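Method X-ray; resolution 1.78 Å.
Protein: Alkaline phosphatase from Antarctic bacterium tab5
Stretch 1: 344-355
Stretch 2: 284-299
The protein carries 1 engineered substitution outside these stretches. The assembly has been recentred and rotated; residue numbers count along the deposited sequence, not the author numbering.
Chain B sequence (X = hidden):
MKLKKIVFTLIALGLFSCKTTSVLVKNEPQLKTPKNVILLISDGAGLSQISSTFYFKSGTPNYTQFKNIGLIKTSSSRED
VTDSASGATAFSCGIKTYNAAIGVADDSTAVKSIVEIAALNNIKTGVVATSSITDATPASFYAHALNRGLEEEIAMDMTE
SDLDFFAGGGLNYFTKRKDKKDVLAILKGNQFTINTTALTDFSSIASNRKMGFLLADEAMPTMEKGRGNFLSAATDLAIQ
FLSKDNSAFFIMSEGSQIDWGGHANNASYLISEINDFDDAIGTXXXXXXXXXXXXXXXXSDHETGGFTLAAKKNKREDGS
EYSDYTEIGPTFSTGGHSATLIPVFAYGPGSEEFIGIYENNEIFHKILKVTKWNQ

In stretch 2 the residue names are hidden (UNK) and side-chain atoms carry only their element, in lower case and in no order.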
# COMPACT_ATOMS: atom_id res chain seq x y z
N VAL B 344 5.58 -0.73 -4.60
CA VAL B 344 6.44 -1.10 -5.71
C VAL B 344 6.05 -2.51 -6.11
O VAL B 344 5.91 -3.39 -5.24
CB VAL B 344 7.91 -1.15 -5.28
CG1 VAL B 344 8.79 -1.68 -6.41
CG2 VAL B 344 8.36 0.23 -4.79
N PHE B 345 5.88 -2.74 -7.41
CA PHE B 345 5.57 -4.07 -7.93
C PHE B 345 6.69 -4.50 -8.87
O PHE B 345 7.17 -3.70 -9.67
CB PHE B 345 4.25 -4.05 -8.71
CG PHE B 345 3.07 -3.52 -7.93
CD1 PHE B 345 2.24 -4.39 -7.21
CD2 PHE B 345 2.78 -2.17 -7.92
CE1 PHE B 345 1.16 -3.91 -6.49
CE2 PHE B 345 1.68 -1.68 -7.21
CZ PHE B 345 0.87 -2.56 -6.49
N ALA B 346 7.11 -5.76 -8.78
CA ALA B 346 8.16 -6.25 -9.67
C ALA B 346 7.89 -7.67 -10.16
O ALA B 346 7.51 -8.54 -9.39
CB ALA B 346 9.53 -6.16 -9.00
N TYR B 347 8.13 -7.89 -11.45
CA TYR B 347 7.95 -9.20 -12.06
C TYR B 347 9.17 -9.53 -12.89
O TYR B 347 9.67 -8.67 -13.62
CB TYR B 347 6.73 -9.21 -12.98
CG TYR B 347 6.61 -10.52 -13.71
CD1 TYR B 347 5.89 -11.58 -13.16
CD2 TYR B 347 7.25 -10.73 -14.92
CE1 TYR B 347 5.81 -12.79 -13.81
CE2 TYR B 347 7.17 -11.94 -15.58
CZ TYR B 347 6.45 -12.97 -15.02
OH TYR B 347 6.36 -14.18 -15.67
N GLY B 348 9.63 -10.77 -12.82
CA GLY B 348 10.71 -11.23 -13.69
C GLY B 348 12.00 -11.49 -12.93
O GLY B 348 12.02 -11.42 -11.70
N PRO B 349 13.08 -11.79 -13.66
CA PRO B 349 14.39 -12.09 -13.06
C PRO B 349 14.85 -10.94 -12.18
O PRO B 349 14.91 -9.81 -12.64
CB PRO B 349 15.31 -12.20 -14.27
CG PRO B 349 14.44 -12.55 -15.40
CD PRO B 349 13.09 -11.93 -15.13
N GLY B 350 15.16 -11.24 -10.92
CA GLY B 350 15.62 -10.22 -9.98
C GLY B 350 14.51 -9.50 -9.23
O GLY B 350 14.77 -8.66 -8.37
N SER B 351 13.26 -9.82 -9.55
CA SER B 351 12.14 -9.07 -8.98
C SER B 351 12.07 -9.18 -7.45
O SER B 351 11.54 -8.29 -6.78
CB SER B 351 10.81 -9.49 -9.63
OG SER B 351 10.55 -10.87 -9.44
N GLU B 352 12.62 -10.25 -6.89
CA GLU B 352 12.59 -10.46 -5.44
C GLU B 352 13.40 -9.39 -4.70
O GLU B 352 13.18 -9.14 -3.52
CB GLU B 352 13.11 -11.85 -5.07
CG GLU B 352 12.28 -13.03 -5.57
CD GLU B 352 12.45 -13.31 -7.07
OE1 GLU B 352 13.32 -12.71 -7.74
OE2 GLU B 352 11.69 -14.17 -7.58
N GLU B 353 14.34 -8.76 -5.39
CA GLU B 353 15.16 -7.72 -4.78
C GLU B 353 14.33 -6.52 -4.33
O GLU B 353 14.75 -5.75 -3.46
CB GLU B 353 16.25 -7.27 -5.75
CG GLU B 353 17.21 -6.24 -5.17
CD GLU B 353 17.99 -6.79 -3.98
OE1 GLU B 353 18.35 -7.99 -4.00
OE2 GLU B 353 18.24 -6.02 -3.02
N PHE B 354 13.13 -6.38 -4.89
CA PHE B 354 12.35 -5.17 -4.67
C PHE B 354 11.29 -5.26 -3.56
O PHE B 354 10.46 -4.35 -3.43
CB PHE B 354 11.71 -4.70 -5.98
CG PHE B 354 12.73 -4.31 -7.01
CD1 PHE B 354 13.37 -5.28 -7.77
CD2 PHE B 354 13.08 -2.98 -7.19
CE1 PHE B 354 14.34 -4.93 -8.70
CE2 PHE B 354 14.05 -2.62 -8.12
CZ PHE B 354 14.68 -3.60 -8.87
N ILE B 355 11.32 -6.33 -2.76
CA ILE B 355 10.34 -6.47 -1.67
C ILE B 355 10.80 -5.73 -0.41
O ILE B 355 11.85 -5.09 -0.41
CB ILE B 355 10.05 -7.95 -1.35
CG1 ILE B 355 11.28 -8.64 -0.76
CG2 ILE B 355 9.55 -8.68 -2.61
CD1 ILE B 355 11.04 -10.12 -0.46
N UNK B 284 3.69 -4.42 -20.95
CA UNK B 284 5.04 -4.75 -20.50
C UNK B 284 5.10 -6.19 -20.03
O UNK B 284 6.02 -6.93 -20.38
c UNK B 284 5.46 -3.82 -19.39
N UNK B 285 4.12 -6.59 -19.22
CA UNK B 285 4.10 -7.93 -18.64
C UNK B 285 3.92 -9.01 -19.70
O UNK B 285 4.51 -10.08 -19.60
c UNK B 285 3.00 -8.05 -17.57
c UNK B 285 3.25 -7.31 -16.27
c UNK B 285 2.09 -7.52 -15.30
c UNK B 285 4.55 -7.79 -15.65
N UNK B 286 3.11 -8.72 -20.71
CA UNK B 286 2.92 -9.68 -21.80
C UNK B 286 4.26 -9.93 -22.50
O UNK B 286 4.60 -11.07 -22.81
c UNK B 286 1.89 -9.17 -22.79
N UNK B 287 5.02 -8.87 -22.74
CA UNK B 287 6.34 -9.06 -23.32
C UNK B 287 7.27 -9.83 -22.39
O UNK B 287 7.97 -10.74 -22.83
c UNK B 287 10.79 -7.77 -23.84
c UNK B 287 9.50 -7.60 -23.37
c UNK B 287 8.41 -7.91 -24.18
c UNK B 287 8.65 -8.39 -25.46
c UNK B 287 7.01 -7.74 -23.68
c UNK B 287 11.01 -8.25 -25.12
c UNK B 287 9.94 -8.56 -25.93
N UNK B 288 7.29 -9.45 -21.12
CA UNK B 288 8.19 -10.06 -20.15
C UNK B 288 7.95 -11.55 -19.98
O UNK B 288 8.89 -12.32 -19.80
c UNK B 288 8.07 -9.36 -18.80
N UNK B 289 6.69 -11.96 -20.02
CA UNK B 289 6.36 -13.38 -19.84
C UNK B 289 6.77 -14.20 -21.06
O UNK B 289 7.25 -15.33 -20.93
c UNK B 289 3.04 -13.22 -16.10
c UNK B 289 4.55 -13.07 -18.09
n UNK B 289 1.69 -13.57 -15.54
c UNK B 289 3.16 -13.47 -17.61
c UNK B 289 4.87 -13.54 -19.52
N UNK B 290 6.60 -13.62 -22.25
CA UNK B 290 7.06 -14.23 -23.49
C UNK B 290 8.59 -14.28 -23.55
O UNK B 290 9.17 -15.31 -23.89
c UNK B 290 7.24 -13.38 -27.10
n UNK B 290 7.44 -11.12 -28.13
c UNK B 290 6.73 -11.95 -27.12
c UNK B 290 6.53 -13.45 -24.69
c UNK B 290 6.58 -14.21 -26.00
N UNK B 291 9.23 -13.17 -23.20
CA UNK B 291 10.68 -13.01 -23.29
C UNK B 291 11.45 -13.84 -22.26
O UNK B 291 12.44 -14.51 -22.59
c UNK B 291 12.55 -11.27 -23.23
o UNK B 291 13.12 -11.39 -24.34
o UNK B 291 13.15 -10.91 -22.20
c UNK B 291 11.05 -11.52 -23.13
N UNK B 292 11.01 -13.78 -21.00
CA UNK B 292 11.63 -14.53 -19.92
C UNK B 292 12.92 -13.95 -19.36
O UNK B 292 13.45 -14.46 -18.37
N UNK B 293 13.41 -12.88 -19.97
CA UNK B 293 14.68 -12.25 -19.58
C UNK B 293 14.49 -10.79 -19.21
O UNK B 293 15.45 -10.01 -19.23
c UNK B 293 16.13 -13.75 -21.03
o UNK B 293 16.47 -14.51 -20.12
n UNK B 293 16.13 -14.11 -22.31
c UNK B 293 15.69 -12.33 -20.72
N UNK B 294 13.26 -10.42 -18.88
CA UNK B 294 12.93 -9.01 -18.66
C UNK B 294 12.34 -8.76 -17.28
O UNK B 294 11.40 -9.44 -16.85
c UNK B 294 11.93 -8.51 -19.73
o UNK B 294 12.50 -8.67 -21.03
c UNK B 294 11.57 -7.05 -19.50
N UNK B 295 12.89 -7.77 -16.59
CA UNK B 295 12.38 -7.34 -15.30
C UNK B 295 11.45 -6.15 -15.49
O UNK B 295 11.83 -5.15 -16.09
c UNK B 295 13.18 -6.19 -13.11
c UNK B 295 12.50 -7.11 -12.09
c UNK B 295 13.54 -6.96 -14.38
c UNK B 295 14.42 -5.53 -12.51
N UNK B 296 10.24 -6.26 -14.97
CA UNK B 296 9.29 -5.16 -15.03
C UNK B 296 9.06 -4.62 -13.63
O UNK B 296 8.68 -5.37 -12.73
c UNK B 296 8.12 -6.21 -17.00
c UNK B 296 6.97 -4.45 -15.62
c UNK B 296 7.94 -5.62 -15.60
N UNK B 297 9.30 -3.33 -13.46
CA UNK B 297 9.10 -2.66 -12.18
C UNK B 297 8.04 -1.59 -12.35
O UNK B 297 8.10 -0.79 -13.28
c UNK B 297 10.39 -1.97 -11.69
c UNK B 297 11.52 -2.99 -11.56
c UNK B 297 12.90 -2.36 -11.67
c UNK B 297 10.13 -1.26 -10.37
N UNK B 298 7.06 -1.58 -11.45
CA UNK B 298 6.00 -0.58 -11.47
C UNK B 298 5.96 0.14 -10.13
O UNK B 298 5.88 -0.50 -9.07
c UNK B 298 3.53 -0.15 -11.60
c UNK B 298 4.61 -1.22 -11.69
c UNK B 298 4.54 -1.93 -13.05
N UNK B 299 6.01 1.46 -10.16
CA UNK B 299 5.89 2.22 -8.91
C UNK B 299 5.40 3.62 -9.21
O UNK B 299 5.10 3.94 -10.36
c UNK B 299 7.23 2.26 -8.14
o UNK B 299 7.00 2.71 -6.80
c UNK B 299 8.23 3.20 -8.81

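Position 284 carries one side-chain carbon, out of reach of stretch 1: Ala 284. Position 285 has four carbons, forked at the second, and a terminal carbon of the fork lies 3.7 Å from Tyr 347 CB; this is Leu 285, and the atom is CD2. A single carbon at 286, exposed and touching nothing on stretch 1, gives Ala 286. At 287 one carbon leads into a six-carbon ring with no further atom, so Phe 287; its side chain is out of reach of stretch 1. Position 288 again has one carbon, now pointing toward stretch 1, with CB 4.2 Å from Tyr 347 CD2: Ala 288.

Position 289 has four carbons in a row ending in nitrogen, which defines Lys 289. Its chain runs past the tyrosine, with CG 3.2 Å from Tyr 347 OH, while NZ is hydrogen-bonded elsewhere in the structure. The same atom pattern at 290, out of reach, gives Lys 290. At 291 two carbons, the second bearing two oxygens with no amide nitrogen, indicate Asp 291. Position 292 has no side-chain atom, hence Gly 292; its phi of 79° favours glycine, and here the chain leaves helical geometry. Its O lies 3.7 Å from Pro 349 CG.

Position 293 shows two carbons, the second carrying one oxygen and one nitrogen: Asn 293. Its backbone N donates to Asp 291 OD2 at 3.0 Å. At 294 the first carbon carries one oxygen and one carbon, so Thr 294; OG1 donates to Asp 291 OD2 at 2.6 Å, which ties the helix end to the start of the strand. An ideal CB on Gly 348 would fall 2.2 Å from Thr 294 O, a clash.

Position 295 has four carbons forked at the second, as in Leu 295. CD1 approaches Ser 351 CA at 3.7 Å and CD2 reaches Phe 354 CE1 at 3.9 Å. At 296 the first carbon carries two carbons, giving Val 296. Position 297 also has four carbons, but forked at the first with one arm two carbons long, which distinguishes Ile 297: CD1 lies 3.5 Å from Phe 354 CZ, and CG1 sits over one face of that ring. Three carbons branched at the first recur at 298, Val 298, whose CB is 4.1 Å from Phe 345 CB. At 299 the first carbon bears one oxygen and one carbon: Thr 299, with OG1 3.5 Å from Val 344 CG2.

The strands run antiparallel at 168°. Phe 345 and Tyr 347 each exchange two backbone hydrogen bonds with their partners: Phe 345 N to Val 298 O and Val 298 N to Phe 345 O, both 2.8 Å; Tyr 347 N to Val 296 O at 2.9 Å and Val 296 N to Tyr 347 O at 2.8 Å. N-H...O angles of 162° to 173° confirm this register. Apolar packing serves both faces: Tyr 347 meets the helix, while Phe 354 covers Leu 295 and Ile 297.

Stretch 2, residues 284-299: ALAFAKKDGNTLVIVT
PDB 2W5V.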